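PDB 4I2U: glutaredoxin from Chlorella sorokiniana, which binds glutathione on a thioredoxin fold and probably uses it to reduce disulfides and glutathionylated proteins in cell redox homeostasis. Local coordinates for residues K5-V8 against D9-S13. Residues are numbered along the deposited sequence; the frame is centred on the assembly and turned at random.
Sequences KQLV and DSTIS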
# COMPACT_ATOMS: atom_id res chain seq x y z
N LYS A 5 -14.74 -4.95 -4.05
CA LYS A 5 -14.14 -5.98 -3.22
C LYS A 5 -13.22 -6.85 -4.05
O LYS A 5 -12.10 -7.18 -3.63
CB LYS A 5 -15.23 -6.81 -2.54
CG LYS A 5 -14.67 -7.97 -1.71
CD LYS A 5 -15.74 -8.64 -0.88
CE LYS A 5 -15.12 -9.41 0.28
NZ LYS A 5 -14.25 -10.52 -0.20
N GLN A 6 -13.68 -7.26 -5.23
CA GLN A 6 -12.87 -8.13 -6.07
C GLN A 6 -11.59 -7.42 -6.49
O GLN A 6 -10.51 -8.01 -6.52
CB GLN A 6 -13.65 -8.57 -7.30
CG GLN A 6 -12.98 -9.68 -8.10
CD GLN A 6 -13.77 -10.06 -9.34
OE1 GLN A 6 -13.52 -9.54 -10.43
NE2 GLN A 6 -14.74 -10.95 -9.18
N LEU A 7 -11.70 -6.14 -6.82
CA LEU A 7 -10.53 -5.35 -7.17
C LEU A 7 -9.51 -5.32 -6.04
O LEU A 7 -8.32 -5.59 -6.24
CB LEU A 7 -10.95 -3.93 -7.54
CG LEU A 7 -9.87 -2.92 -7.94
CD1 LEU A 7 -9.07 -2.34 -6.77
CD2 LEU A 7 -8.92 -3.51 -8.96
N VAL A 8 -9.95 -4.98 -4.84
CA VAL A 8 -9.01 -4.88 -3.73
C VAL A 8 -8.40 -6.24 -3.41
O VAL A 8 -7.17 -6.36 -3.30
CB VAL A 8 -9.69 -4.28 -2.48
CG1 VAL A 8 -8.77 -4.38 -1.29
CG2 VAL A 8 -10.07 -2.81 -2.75
N ASP A 9 -9.23 -7.26 -3.27
CA ASP A 9 -8.74 -8.58 -2.89
C ASP A 9 -7.74 -9.10 -3.92
O ASP A 9 -6.66 -9.61 -3.56
CB ASP A 9 -9.88 -9.59 -2.75
CG ASP A 9 -10.79 -9.31 -1.55
OD1 ASP A 9 -10.49 -8.44 -0.71
OD2 ASP A 9 -11.81 -10.04 -1.46
N SER A 10 -8.09 -9.01 -5.19
CA SER A 10 -7.23 -9.51 -6.26
C SER A 10 -5.94 -8.71 -6.34
O SER A 10 -4.88 -9.25 -6.64
CB SER A 10 -7.95 -9.46 -7.60
OG SER A 10 -9.03 -10.36 -7.63
N THR A 11 -6.03 -7.41 -6.10
CA THR A 11 -4.84 -6.59 -6.20
C THR A 11 -3.84 -6.91 -5.09
O THR A 11 -2.63 -7.04 -5.36
CB THR A 11 -5.20 -5.10 -6.19
OG1 THR A 11 -6.02 -4.80 -7.32
CG2 THR A 11 -3.95 -4.23 -6.26
N ILE A 12 -4.32 -7.05 -3.86
CA ILE A 12 -3.39 -7.28 -2.76
C ILE A 12 -2.86 -8.70 -2.75
O ILE A 12 -1.78 -8.94 -2.22
CB ILE A 12 -3.97 -6.90 -1.37
CG1 ILE A 12 -5.09 -7.86 -0.93
CG2 ILE A 12 -4.42 -5.46 -1.38
CD1 ILE A 12 -5.60 -7.57 0.47
N SER A 13 -3.59 -9.66 -3.34
CA SER A 13 -3.09 -11.04 -3.40
C SER A 13 -2.24 -11.28 -4.65
O SER A 13 -1.47 -12.24 -4.68
CB SER A 13 -4.25 -12.03 -3.32
OG SER A 13 -5.15 -11.86 -4.39
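Two successive turns of helix 3-14, the N-terminal helix of this thioredoxin-fold protein, are tied together between K5-V8 and D9-S13 by an i to i+4 salt bridge and by hydroxyls folded back onto the helix backbone. K5 NZ gives a hydrogen bond of 2.8 Å to D9 OD2, on the side of that oxygen that faces OD1. The lysine leaves the helix with CG anti to its backbone N (chi1 176°), stays extended as far as CE and bends only at the last torsion (chi4 -63°), which turns the ammonium onto the carboxylate. The other oxygen, D9 OD1, is hydrogen-bonded to Y61 OH, so the carboxylate is shared between a charge on its own helix and a hydroxyl of helix 55-66, which probably favours its ionised form.

Three backbone carbonyls, Q6 O, L7 O and D9 O, each take two donors from the residue four positions on, the amide and the hydroxyl arriving from opposite faces of the carbonyl plane. L7 O is gripped by T11 N at 2.9 Å and T11 OG1 at 2.7 Å. The threonine hydroxyl sits beside its backbone N and anti to the carbonyl carbon (chi1 -62°), which directs it back toward the preceding turn. Q6 O receives S10 N at 2.9 Å and, in one of two serine conformers, S10 OG; D9 O is held likewise by S13 N and S13 OG. L7 CD2 lies 3.6 Å from T11 OG1, the two side chains crossing at a slant. On the buried flank V8 and I12 pack against F20 of strand 17-21, and V8 also meets I58 and Y61. Between V8 and I12 the apolar contact is loose, with V8 CG1 4.5 Å from I12 CG2, while I12 N closes the turn on V8 O at 3.0 Å.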